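PDB 3BHW: BREX protein BrxA from Magnetospirillum magneticum, which is probably part of a type 1 BREX system, which protects bacteria against double-stranded DNA phage by blocking replication of the phage DNA without degrading it. Local coordinates for residues L17-P20 against E21-I25; W38-A41 against I42-N46; S60-M63 against R64-E68; M70-E73 against L74-M77; S82-V85 against A86-A89. All blocks are in the same frame, centred on the assembly; numbering follows the deposited sequence.

In the fold
All five contacts are local, each within one helix or its end in this all-helical chain. Contact 3, in helix 57-67, is mostly buried and touches contacts 1, 2 and 4; its main side-chain feature is an arginine lying against a leucine. Contacts 1, 4 and 5, each partly buried, start helices 19-31, 72-80 and 83-97; N-terminal backbone bonds dominate there, and of the three N-cap residues S82 alone caps with its side chain. Contact 2, at the end of helix 35-43, has its centre about 23 Å from the centre of the chain and alone carries a salt bridge between its segments. R23 packs on A86, joining contacts 1 and 5, while L74 packs on A89, joining contacts 4 and 5.

Contact 1: L17-P20 against E21-I25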
loop_
_atom_site.group_PDB
_atom_site.type_symbol
_atom_site.label_atom_id
_atom_site.label_comp_id
_atom_site.label_asym_id
_atom_site.label_seq_id
_atom_site.Cartn_x
_atom_site.Cartn_y
_atom_site.Cartn_z
ATOM N N LEU A 17 -4.976 3.150 1.589
ATOM C CA LEU A 17 -4.988 2.979 0.138
ATOM C C LEU A 17 -5.825 4.045 -0.598
ATOM O O LEU A 17 -5.418 4.539 -1.639
ATOM C CB LEU A 17 -5.432 1.577 -0.232
ATOM C CG LEU A 17 -4.530 0.515 0.409
ATOM C CD1 LEU A 17 -5.042 -0.866 -0.025
ATOM C CD2 LEU A 17 -3.071 0.652 0.056
ATOM N N LYS A 18 -6.970 4.380 -0.028
ATOM C CA LYS A 18 -7.847 5.420 -0.532
ATOM C C LYS A 18 -8.113 5.262 -2.013
ATOM O O LYS A 18 -7.653 6.041 -2.842
ATOM C CB LYS A 18 -7.227 6.769 -0.248
ATOM C CG LYS A 18 -7.229 7.126 1.237
ATOM C CD LYS A 18 -6.890 8.569 1.412
ATOM C CE LYS A 18 -7.045 8.960 2.843
ATOM N NZ LYS A 18 -8.449 9.247 3.159
ATOM N N LEU A 19 -8.900 4.249 -2.338
ATOM C CA LEU A 19 -9.145 3.916 -3.746
ATOM C C LEU A 19 -9.748 5.047 -4.583
ATOM O O LEU A 19 -9.231 5.329 -5.699
ATOM C CB LEU A 19 -9.989 2.657 -3.879
ATOM C CG LEU A 19 -10.252 2.332 -5.334
ATOM C CD1 LEU A 19 -8.968 2.073 -6.113
ATOM C CD2 LEU A 19 -11.179 1.145 -5.410
ATOM N N PRO A 20 -10.833 5.687 -4.081
ATOM C CA PRO A 20 -11.413 6.712 -4.938
ATOM C C PRO A 20 -10.388 7.780 -5.382
ATOM O O PRO A 20 -10.305 8.160 -6.577
ATOM C CB PRO A 20 -12.518 7.314 -4.056
ATOM C CG PRO A 20 -12.912 6.157 -3.143
ATOM C CD PRO A 20 -11.595 5.524 -2.820
ATOM N N GLU A 21 -9.627 8.292 -4.432
ATOM C CA GLU A 21 -8.617 9.283 -4.763
ATOM C C GLU A 21 -7.563 8.683 -5.680
ATOM O O GLU A 21 -7.062 9.341 -6.589
ATOM C CB GLU A 21 -7.919 9.774 -3.521
ATOM C CG GLU A 21 -8.748 10.745 -2.697
ATOM C CD GLU A 21 -9.579 10.063 -1.644
ATOM O OE1 GLU A 21 -9.848 8.820 -1.770
ATOM O OE2 GLU A 21 -9.973 10.778 -0.689
ATOM N N SER A 22 -7.221 7.426 -5.447
ATOM C CA SER A 22 -6.165 6.802 -6.210
ATOM C C SER A 22 -6.604 6.646 -7.672
ATOM O O SER A 22 -5.779 6.709 -8.580
ATOM C CB SER A 22 -5.774 5.426 -5.620
ATOM O OG SER A 22 -4.912 5.588 -4.493
ATOM N N ARG A 23 -7.904 6.414 -7.890
ATOM C CA ARG A 23 -8.439 6.278 -9.253
ATOM C C ARG A 23 -8.275 7.569 -10.029
ATOM O O ARG A 23 -8.030 7.560 -11.231
ATOM C CB ARG A 23 -9.912 5.963 -9.222
ATOM C CG ARG A 23 -10.287 4.572 -8.620
ATOM C CD ARG A 23 -11.595 4.159 -9.238
ATOM N NE ARG A 23 -12.229 2.954 -8.699
ATOM C CZ ARG A 23 -12.199 1.755 -9.299
ATOM N NH1 ARG A 23 -11.478 1.589 -10.396
ATOM N NH2 ARG A 23 -12.870 0.713 -8.807
ATOM N N ILE A 24 -8.400 8.689 -9.327
ATOM C CA ILE A 24 -8.351 9.984 -9.981
ATOM C C ILE A 24 -6.896 10.240 -10.354
ATOM O O ILE A 24 -6.607 10.703 -11.456
ATOM C CB ILE A 24 -8.914 11.151 -9.114
ATOM C CG1 ILE A 24 -10.446 11.020 -9.005
ATOM C CG2 ILE A 24 -8.565 12.489 -9.757
ATOM C CD1 ILE A 24 -11.050 11.709 -7.819
ATOM N N ILE A 25 -5.988 9.851 -9.468
ATOM C CA ILE A 25 -4.557 10.074 -9.685
ATOM C C ILE A 25 -4.072 9.182 -10.818
ATOM O O ILE A 25 -3.321 9.623 -11.697
ATOM C CB ILE A 25 -3.744 9.903 -8.352
ATOM C CG1 ILE A 25 -4.016 11.085 -7.393
ATOM C CG2 ILE A 25 -2.226 9.818 -8.615
ATOM C CD1 ILE A 25 -3.876 10.767 -5.907
#
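The carbonyl oxygen of L19 takes the backbone N-H of R23 at 2.8 Å between L19 O and R23 N. One step earlier, S22 N reaches K18 O at 3.0 Å, while P20 O receives weak bonds from R23 N and I24 N. The S22 hydroxyl turns back toward the residues before the helix, with OG 3.1 Å from L17 O and 3.2 Å from K18 O; which of them takes the proton is not settled. This is the start of helix 19-31, with K18 as N-cap and P20, which has no N-H to offer, in a position where a helix needs none. L19 has CG anti to its backbone N (chi1 179°), which carries its branches at a slant across the R23 chain: L19 CD1 is 3.8 Å from R23 CG, and CD2 approaches the guanidinium obliquely. The far end of that arginine is fixed by the carbonyl of G81, and A86 of helix 83-97 packs against both L19 and R23. On another side the E21 chain bends at chi2 (91°) and sets OE1 3.7 Å from K18 CB. K18 NZ and E21 OE2, opposite charges, stand 4.4 Å apart, too far for a salt bridge, beside M63 of helix 57-67; E21 OE2 also has a long, weak ion pair with R50.

Contact 2: W38-A41 against I42-N46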
loop_
_atom_site.group_PDB
_atom_site.type_symbol
_atom_site.label_atom_id
_atom_site.label_comp_id
_atom_site.label_asym_id
_atom_site.label_seq_id
_atom_site.Cartn_x
_atom_site.Cartn_y
_atom_site.Cartn_z
ATOM N N TRP A 38 0.339 18.799 -12.664
ATOM C CA TRP A 38 -0.048 17.817 -11.646
ATOM C C TRP A 38 -0.423 18.511 -10.379
ATOM O O TRP A 38 -1.510 18.303 -9.835
ATOM C CB TRP A 38 1.057 16.786 -11.367
ATOM C CG TRP A 38 1.044 16.223 -9.939
ATOM C CD1 TRP A 38 1.928 16.530 -8.946
ATOM C CD2 TRP A 38 0.139 15.255 -9.376
ATOM N NE1 TRP A 38 1.639 15.820 -7.811
ATOM C CE2 TRP A 38 0.547 15.030 -8.044
ATOM C CE3 TRP A 38 -0.944 14.525 -9.883
ATOM C CZ2 TRP A 38 -0.120 14.144 -7.185
ATOM C CZ3 TRP A 38 -1.609 13.648 -9.034
ATOM C CH2 TRP A 38 -1.194 13.464 -7.696
ATOM N N ARG A 39 0.459 19.408 -9.947
ATOM C CA ARG A 39 0.217 20.226 -8.726
ATOM C C ARG A 39 -0.973 21.173 -8.843
ATOM O O ARG A 39 -1.759 21.313 -7.888
ATOM C CB ARG A 39 1.457 20.998 -8.287
ATOM C CG ARG A 39 2.576 20.127 -7.740
ATOM C CD ARG A 39 3.591 20.941 -6.902
ATOM N NE ARG A 39 2.925 21.764 -5.891
ATOM C CZ ARG A 39 3.483 22.784 -5.234
ATOM N NH1 ARG A 39 4.767 23.114 -5.422
ATOM N NH2 ARG A 39 2.752 23.476 -4.368
ATOM N N HIS A 40 -1.108 21.833 -9.983
ATOM C CA HIS A 40 -2.302 22.629 -10.245
ATOM C C HIS A 40 -3.597 21.795 -10.137
ATOM O O HIS A 40 -4.535 22.255 -9.479
ATOM C CB HIS A 40 -2.221 23.322 -11.596
ATOM C CG HIS A 40 -3.405 24.190 -11.887
ATOM N ND1 HIS A 40 -3.452 25.512 -11.553
ATOM C CD2 HIS A 40 -4.607 23.906 -12.438
ATOM C CE1 HIS A 40 -4.617 26.025 -11.881
ATOM N NE2 HIS A 40 -5.332 25.076 -12.476
ATOM N N ALA A 41 -3.656 20.617 -10.798
ATOM C CA ALA A 41 -4.855 19.740 -10.764
ATOM C C ALA A 41 -5.262 19.333 -9.328
ATOM O O ALA A 41 -6.454 19.275 -8.958
ATOM C CB ALA A 41 -4.583 18.483 -11.621
ATOM N N ILE A 42 -4.266 19.048 -8.499
ATOM C CA ILE A 42 -4.525 18.634 -7.126
ATOM C C ILE A 42 -4.911 19.827 -6.250
ATOM O O ILE A 42 -5.916 19.808 -5.555
ATOM C CB ILE A 42 -3.307 17.820 -6.511
ATOM C CG1 ILE A 42 -2.099 18.728 -6.204
ATOM C CG2 ILE A 42 -2.912 16.705 -7.453
ATOM C CD1 ILE A 42 -0.813 18.046 -5.607
ATOM N N GLU A 43 -4.095 20.859 -6.308
ATOM C CA GLU A 43 -4.127 21.943 -5.348
ATOM C C GLU A 43 -5.090 23.070 -5.676
ATOM O O GLU A 43 -5.566 23.741 -4.777
ATOM C CB GLU A 43 -2.725 22.555 -5.212
ATOM C CG GLU A 43 -1.643 21.606 -4.753
ATOM C CD GLU A 43 -0.271 22.237 -4.773
ATOM O OE1 GLU A 43 0.448 22.080 -3.773
ATOM O OE2 GLU A 43 0.120 22.860 -5.783
ATOM N N VAL A 44 -5.322 23.299 -6.966
ATOM C CA VAL A 44 -6.087 24.468 -7.464
ATOM C C VAL A 44 -7.404 24.025 -8.140
ATOM O O VAL A 44 -8.507 24.500 -7.759
ATOM C CB VAL A 44 -5.202 25.337 -8.421
ATOM C CG1 VAL A 44 -5.905 26.620 -8.795
ATOM C CG2 VAL A 44 -3.821 25.693 -7.777
ATOM N N GLU A 45 -7.322 23.122 -9.120
ATOM C CA GLU A 45 -8.520 22.539 -9.702
ATOM C C GLU A 45 -9.230 21.631 -8.699
ATOM O O GLU A 45 -10.442 21.380 -8.809
ATOM C CB GLU A 45 -8.184 21.745 -10.965
ATOM C CG GLU A 45 -7.663 22.599 -12.097
ATOM C CD GLU A 45 -7.451 21.804 -13.373
ATOM O OE1 GLU A 45 -8.451 21.334 -13.963
ATOM O OE2 GLU A 45 -6.302 21.677 -13.813
ATOM N N ASN A 46 -8.496 21.155 -7.698
ATOM C CA ASN A 46 -9.126 20.358 -6.638
ATOM C C ASN A 46 -9.805 19.079 -7.145
ATOM O O ASN A 46 -10.943 18.746 -6.737
ATOM C CB ASN A 46 -10.122 21.210 -5.830
ATOM C CG ASN A 46 -10.540 20.542 -4.522
ATOM O OD1 ASN A 46 -9.792 19.750 -3.934
ATOM N ND2 ASN A 46 -11.747 20.842 -4.088
#
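W38 and I42 meet one turn apart along helix 35-43; residues 38-46 form its last turn and its exit into the following loop. The apolar part is a CH-pi contact: in the conformer given, one of two, I42 CG2 sits over one face of the indole, 3.5 Å from the centroid of the W38 six-membered ring and 5° from its normal. I42 CG1 occupies the position between backbone N and carbonyl carbon (chi1 72°), which leaves CG2 beside the backbone N and directed at the ring. The indole also has a cation-pi partner in R64 and touches I25 and L28 of helix 19-31. A second CH-pi pair lies farther along, where V44 CB approaches one face of the H40 imidazole, 3.8 Å from the ring centroid. E45 comes to the same imidazole differently, its OE2 in the ring plane at the edge, 3.1 Å from H40 CD2.

The charged pair is R39 and E43. The E43 carboxylate stands at the edge of the guanidinium, the two planes 70° apart; R39 NH2 to E43 OE1 is the salt bridge, although the place of OE1 is less sure, and R39 NE to OE2 is a weak bond. The same OE1 has its strongest partner outside, in a salt bridge to K57 NZ.

In the backbone, I42 N and E43 N go to W38 O and R39 O, whereas H40 O takes two donors from opposite faces of its carbonyl plane: V44 N at 2.8 Å and E45 N at 2.9 Å.

Contact 3: S60-M63 against R64-E68; sequences SSLM and RNRLE
L62 CD2 lies over one face of the R66 guanidinium, 3.6 Å above its plane and toward the rim, and comes within 3.8 Å of R66 CZ. The leucine reaches this place because its CG is anti to the backbone N (chi1 176°), so that the branches run along the helix toward the residue one turn on. R66 has its own CG anti to the carbonyl carbon and a chain extended from CG to NE, which carries the flat group across the leucine; the two side chains meet at a slant. The cation is thus laid on a hydrocarbon surface, while its N-H groups are used beyond the helix: R66 NH2 donates to G15 O, and NH1 makes a weak bond to S16 O.

Beneath the side chains runs the backbone ladder of helix 57-67, a regular alpha-helix of i to i+4 bonds in a fold of helices without strands. R66 N meets L62 O at 2.7 Å with an almost straight N-H (175°), and N65 N meets S61 O at 2.7 Å. R64 N to S60 O and L67 N to M63 O measure 3.0 Å and 3.2 Å. The N65 amide folds back beside the S61 carbonyl, its CG 3.2 Å from S61 O.

Farther out, in the conformers given, one of two for each serine, the hydroxyls of S60 and S61 both bond to K57 O. M63 packs against E21 and I25 of helix 19-31, R64 also touches I25, and L67 touches L74 and V78 of helix 72-80. A94 and H97 of helix 83-97 lie against R66.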
loop_
_atom_site.group_PDB
_atom_site.type_symbol
_atom_site.label_atom_id
_atom_site.label_comp_id
_atom_site.label_asym_id
_atom_site.label_seq_id
_atom_site.Cartn_x
_atom_site.Cartn_y
_atom_site.Cartn_z
ATOM N N SER A 60 -1.584 13.378 -1.416
ATOM C CA SER A 60 -1.652 13.141 -2.864
ATOM C C SER A 60 -0.288 12.792 -3.454
ATOM O O SER A 60 -0.200 12.012 -4.414
ATOM C CB SER A 60 -2.280 14.318 -3.606
ATOM O OG SER A 60 -1.610 15.511 -3.270
ATOM N N SER A 61 0.778 13.358 -2.903
ATOM C CA SER A 61 2.118 13.014 -3.365
ATOM C C SER A 61 2.367 11.546 -3.075
ATOM O O SER A 61 2.822 10.812 -3.937
ATOM C CB SER A 61 3.151 13.875 -2.665
ATOM O OG SER A 61 2.779 15.219 -2.830
ATOM N N LEU A 62 2.028 11.123 -1.863
ATOM C CA LEU A 62 2.144 9.700 -1.484
ATOM C C LEU A 62 1.385 8.742 -2.436
ATOM O O LEU A 62 1.979 7.860 -3.010
ATOM C CB LEU A 62 1.680 9.541 -0.033
ATOM C CG LEU A 62 1.651 8.102 0.470
ATOM C CD1 LEU A 62 3.053 7.513 0.565
ATOM C CD2 LEU A 62 0.841 7.941 1.767
ATOM N N MET A 63 0.106 9.028 -2.650
ATOM C CA MET A 63 -0.727 8.145 -3.502
ATOM C C MET A 63 -0.131 8.105 -4.925
ATOM O O MET A 63 -0.097 7.055 -5.569
ATOM C CB MET A 63 -2.153 8.691 -3.490
ATOM C CG MET A 63 -2.737 8.829 -2.095
ATOM S SD MET A 63 -4.583 8.980 -2.068
ATOM C CE MET A 63 -4.907 9.566 -0.456
ATOM N N ARG A 64 0.386 9.238 -5.407
ATOM C CA ARG A 64 1.030 9.277 -6.724
ATOM C C ARG A 64 2.378 8.542 -6.712
ATOM O O ARG A 64 2.678 7.758 -7.614
ATOM C CB ARG A 64 1.260 10.719 -7.189
ATOM C CG ARG A 64 1.877 10.771 -8.609
ATOM C CD ARG A 64 2.508 12.158 -8.903
ATOM N NE ARG A 64 3.174 12.148 -10.209
ATOM C CZ ARG A 64 3.698 13.224 -10.795
ATOM N NH1 ARG A 64 3.661 14.395 -10.174
ATOM N NH2 ARG A 64 4.290 13.118 -11.988
ATOM N N ASN A 65 3.206 8.833 -5.710
ATOM C CA ASN A 65 4.494 8.162 -5.578
ATOM C C ASN A 65 4.284 6.656 -5.538
ATOM O O ASN A 65 5.034 5.877 -6.175
ATOM C CB ASN A 65 5.264 8.646 -4.354
ATOM C CG ASN A 65 5.822 10.027 -4.531
ATOM O OD1 ASN A 65 6.113 10.722 -3.552
ATOM N ND2 ASN A 65 5.938 10.455 -5.770
ATOM N N ARG A 66 3.322 6.231 -4.725
ATOM C CA ARG A 66 2.920 4.790 -4.792
ATOM C C ARG A 66 2.654 4.237 -6.224
ATOM O O ARG A 66 3.320 3.294 -6.660
ATOM C CB ARG A 66 1.722 4.522 -3.926
ATOM C CG ARG A 66 2.043 4.454 -2.443
ATOM C CD ARG A 66 0.778 4.192 -1.646
ATOM N NE ARG A 66 1.011 4.028 -0.212
ATOM C CZ ARG A 66 0.161 4.340 0.763
ATOM N NH1 ARG A 66 -1.041 4.866 0.496
ATOM N NH2 ARG A 66 0.510 4.114 2.015
ATOM N N LEU A 67 1.724 4.874 -6.955
ATOM C CA LEU A 67 1.382 4.388 -8.297
ATOM C C LEU A 67 2.550 4.489 -9.272
ATOM O O LEU A 67 2.669 3.627 -10.152
ATOM C CB LEU A 67 0.140 5.068 -8.880
ATOM C CG LEU A 67 -1.162 4.826 -8.138
ATOM C CD1 LEU A 67 -2.149 5.873 -8.632
ATOM C CD2 LEU A 67 -1.741 3.441 -8.442
ATOM N N GLU A 68 3.445 5.451 -9.075
ATOM C CA GLU A 68 4.544 5.629 -10.038
ATOM C C GLU A 68 5.682 4.621 -9.854
ATOM O O GLU A 68 6.630 4.604 -10.633
ATOM C CB GLU A 68 5.069 7.058 -10.043
ATOM C CG GLU A 68 5.868 7.432 -8.847
ATOM C CD GLU A 68 6.742 8.640 -9.122
ATOM O OE1 GLU A 68 6.428 9.376 -10.088
ATOM O OE2 GLU A 68 7.728 8.835 -8.375
#

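Contact 4: M70-E73 against L74-M77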
loop_
_atom_site.group_PDB
_atom_site.type_symbol
_atom_site.label_atom_id
_atom_site.label_comp_id
_atom_site.label_asym_id
_atom_site.label_seq_id
_atom_site.Cartn_x
_atom_site.Cartn_y
_atom_site.Cartn_z
ATOM N N MET A 70 4.852 1.694 -10.432
ATOM C CA MET A 70 4.238 0.709 -11.341
ATOM C C MET A 70 3.988 1.415 -12.671
ATOM O O MET A 70 4.273 2.610 -12.809
ATOM C CB MET A 70 2.912 0.174 -10.813
ATOM C CG MET A 70 3.019 -0.649 -9.558
ATOM S SD MET A 70 4.157 -2.079 -9.607
ATOM C CE MET A 70 3.573 -2.878 -8.117
ATOM N N GLY A 71 3.448 0.691 -13.635
ATOM C CA GLY A 71 3.392 1.168 -15.001
ATOM C C GLY A 71 1.976 1.392 -15.461
ATOM O O GLY A 71 1.024 1.161 -14.701
ATOM N N PRO A 72 1.822 1.851 -16.709
ATOM C CA PRO A 72 0.488 2.199 -17.242
ATOM C C PRO A 72 -0.552 1.081 -17.165
ATOM O O PRO A 72 -1.730 1.371 -17.016
ATOM C CB PRO A 72 0.789 2.531 -18.705
ATOM C CG PRO A 72 2.166 3.052 -18.676
ATOM C CD PRO A 72 2.890 2.148 -17.688
ATOM N N GLU A 73 -0.132 -0.171 -17.278
ATOM C CA GLU A 73 -1.046 -1.289 -17.262
ATOM C C GLU A 73 -1.766 -1.326 -15.906
ATOM O O GLU A 73 -2.988 -1.536 -15.806
ATOM C CB GLU A 73 -0.247 -2.577 -17.534
ATOM C CG GLU A 73 0.572 -2.563 -18.866
ATOM C CD GLU A 73 1.816 -1.627 -18.905
ATOM O OE1 GLU A 73 2.526 -1.430 -17.885
ATOM O OE2 GLU A 73 2.094 -1.091 -20.001
ATOM N N LEU A 74 -0.976 -1.132 -14.864
ATOM C CA LEU A 74 -1.512 -1.148 -13.514
ATOM C C LEU A 74 -2.271 0.144 -13.183
ATOM O O LEU A 74 -3.257 0.106 -12.486
ATOM C CB LEU A 74 -0.408 -1.390 -12.515
ATOM C CG LEU A 74 -0.892 -1.421 -11.070
ATOM C CD1 LEU A 74 0.021 -2.295 -10.309
ATOM C CD2 LEU A 74 -0.858 0.009 -10.542
ATOM N N TRP A 75 -1.793 1.291 -13.645
ATOM C CA TRP A 75 -2.604 2.512 -13.550
ATOM C C TRP A 75 -3.987 2.296 -14.173
ATOM O O TRP A 75 -4.986 2.727 -13.606
ATOM C CB TRP A 75 -1.930 3.707 -14.223
ATOM C CG TRP A 75 -0.544 3.969 -13.819
ATOM C CD1 TRP A 75 0.090 3.582 -12.666
ATOM C CD2 TRP A 75 0.396 4.727 -14.558
ATOM N NE1 TRP A 75 1.378 4.061 -12.648
ATOM C CE2 TRP A 75 1.601 4.742 -13.819
ATOM C CE3 TRP A 75 0.344 5.409 -15.780
ATOM C CZ2 TRP A 75 2.741 5.429 -14.263
ATOM C CZ3 TRP A 75 1.487 6.050 -16.232
ATOM C CH2 TRP A 75 2.664 6.055 -15.477
ATOM N N GLN A 76 -4.050 1.596 -15.302
ATOM C CA GLN A 76 -5.329 1.395 -15.984
ATOM C C GLN A 76 -6.252 0.504 -15.123
ATOM O O GLN A 76 -7.452 0.725 -15.063
ATOM C CB GLN A 76 -5.085 0.796 -17.375
ATOM C CG GLN A 76 -6.268 0.899 -18.323
ATOM C CD GLN A 76 -6.206 2.102 -19.275
ATOM O OE1 GLN A 76 -7.222 2.743 -19.530
ATOM N NE2 GLN A 76 -5.021 2.402 -19.806
ATOM N N MET A 77 -5.664 -0.476 -14.435
ATOM C CA MET A 77 -6.383 -1.313 -13.481
ATOM C C MET A 77 -6.957 -0.518 -12.313
ATOM O O MET A 77 -8.088 -0.776 -11.859
ATOM C CB MET A 77 -5.462 -2.400 -12.921
ATOM C CG MET A 77 -4.940 -3.352 -13.962
ATOM S SD MET A 77 -3.941 -4.687 -13.285
ATOM C CE MET A 77 -5.116 -5.450 -12.190
#
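G71 O and the indole of W75 meet closely at the start of helix 72-80: the oxygen stands 3.2 Å above the ring plane, toward its rim, and is 3.3 Å from W75 CG. The same oxygen accepts W75 N at 3.0 Å, with the N-H nearly straight (171°), and takes a weak bond from L74 N. G71 is the N-cap. Its own N-H is bonded by the hydroxyl of Y184, from helix 179-187. The next carbonyls continue the ladder, P72 O accepting Q76 N at 2.9 Å and E73 O accepting M77 N at 3.2 Å.

The polar atom of the indole, W75 NE1, is satisfied by L67 O at the end of helix 57-67. With CG beside the backbone N (chi1 -51°), the indole lies back across G71 and P72; P72 N sits over the centre of the ring, and P72 CG is 3.9 Å from W75 CZ3 as the two side chains run side by side.

On the buried side, M70 CG touches L74 CD1 at 3.5 Å, and L74 CD2 lies near M70 CB. M70 goes on to A92 and K96 of helix 83-97, and L74 to A89 of the same helix. Helix 72-80 therefore begins with the N-cap carbonyl of G71 bonded in the helical pattern and lying against an aromatic face, while the indole N-H ties this turn to the end of the preceding helix.

Contact 5: S82-V85 against A86-A89; sequences STQV and AIQA
Four backbone bonds run in step from residue i+4 to i, A86 N to S82 O being the shortest at 2.8 Å and I87, Q88 and A89 following onto T83, Q84 and V85. Over this ladder Q84 and Q88 cross at a slant, their amide planes 37° apart. Q88 NE2 gives a weak bond to Q84 OE1 at 2.9 Å, bent to 121° at the hydrogen. Q84 reaches it by setting CG anti to the backbone N and bending at chi2 (86°), which folds its amide forward along the helix. The strongest partner of the Q88 amide lies outside: OE1 accepts from S178 N, and NE2 also makes a weak bond to R176 O.

Residues 82-89 are the capped start of helix 83-97, with S82 OG accepting V85 N in a weak N-cap bond of 3.3 Å. Past the cap, I87 CG2 lies 3.2 Å from both T83 O and Q84 O, since it occupies the position between backbone N and carbonyl carbon. A86 CB rests 3.2 Å from S82 O, while I87 touches L17 and V85 touches S178.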
loop_
_atom_site.group_PDB
_atom_site.type_symbol
_atom_site.label_atom_id
_atom_site.label_comp_id
_atom_site.label_asym_id
_atom_site.label_seq_id
_atom_site.Cartn_x
_atom_site.Cartn_y
_atom_site.Cartn_z
ATOM N N SER A 82 -12.580 -3.173 -11.273
ATOM C CA SER A 82 -13.580 -3.349 -10.257
ATOM C C SER A 82 -12.974 -2.937 -8.926
ATOM O O SER A 82 -11.753 -2.767 -8.794
ATOM C CB SER A 82 -14.038 -4.811 -10.198
ATOM O OG SER A 82 -12.993 -5.651 -9.712
ATOM N N THR A 83 -13.836 -2.804 -7.943
ATOM C CA THR A 83 -13.449 -2.412 -6.615
ATOM C C THR A 83 -12.316 -3.290 -6.043
ATOM O O THR A 83 -11.299 -2.769 -5.576
ATOM C CB THR A 83 -14.693 -2.365 -5.716
ATOM O OG1 THR A 83 -15.568 -1.338 -6.204
ATOM C CG2 THR A 83 -14.299 -1.994 -4.305
ATOM N N GLN A 84 -12.470 -4.604 -6.085
ATOM C CA GLN A 84 -11.443 -5.502 -5.541
ATOM C C GLN A 84 -10.179 -5.505 -6.415
ATOM O O GLN A 84 -9.049 -5.473 -5.906
ATOM C CB GLN A 84 -12.017 -6.915 -5.349
ATOM C CG GLN A 84 -11.031 -7.953 -4.785
ATOM C CD GLN A 84 -10.956 -7.952 -3.253
ATOM O OE1 GLN A 84 -10.044 -7.351 -2.655
ATOM N NE2 GLN A 84 -11.913 -8.625 -2.613
ATOM N N VAL A 85 -10.344 -5.510 -7.735
ATOM C CA VAL A 85 -9.173 -5.519 -8.597
ATOM C C VAL A 85 -8.364 -4.227 -8.365
ATOM O O VAL A 85 -7.149 -4.275 -8.164
ATOM C CB VAL A 85 -9.533 -5.763 -10.104
ATOM C CG1 VAL A 85 -8.322 -5.637 -10.963
ATOM C CG2 VAL A 85 -10.148 -7.143 -10.304
ATOM N N ALA A 86 -9.047 -3.083 -8.412
ATOM C CA ALA A 86 -8.386 -1.780 -8.262
ATOM C C ALA A 86 -7.724 -1.646 -6.891
ATOM O O ALA A 86 -6.577 -1.177 -6.789
ATOM C CB ALA A 86 -9.394 -0.612 -8.552
ATOM N N ILE A 87 -8.415 -2.051 -5.830
ATOM C CA ILE A 87 -7.817 -1.877 -4.493
ATOM C C ILE A 87 -6.558 -2.741 -4.339
ATOM O O ILE A 87 -5.574 -2.291 -3.769
ATOM C CB ILE A 87 -8.813 -2.160 -3.362
ATOM C CG1 ILE A 87 -8.284 -1.614 -2.040
ATOM C CG2 ILE A 87 -9.149 -3.635 -3.308
ATOM C CD1 ILE A 87 -8.947 -0.343 -1.609
ATOM N N GLN A 88 -6.572 -3.927 -4.917
ATOM C CA GLN A 88 -5.432 -4.816 -4.838
ATOM C C GLN A 88 -4.229 -4.290 -5.621
ATOM O O GLN A 88 -3.089 -4.546 -5.264
ATOM C CB GLN A 88 -5.853 -6.209 -5.338
ATOM C CG GLN A 88 -6.724 -6.926 -4.288
ATOM C CD GLN A 88 -7.217 -8.295 -4.728
ATOM O OE1 GLN A 88 -6.915 -8.745 -5.831
ATOM N NE2 GLN A 88 -7.950 -8.968 -3.848
ATOM N N ALA A 89 -4.502 -3.623 -6.725
ATOM C CA ALA A 89 -3.452 -3.007 -7.530
ATOM C C ALA A 89 -2.863 -1.862 -6.716
ATOM O O ALA A 89 -1.615 -1.676 -6.634
ATOM C CB ALA A 89 -4.029 -2.481 -8.836
#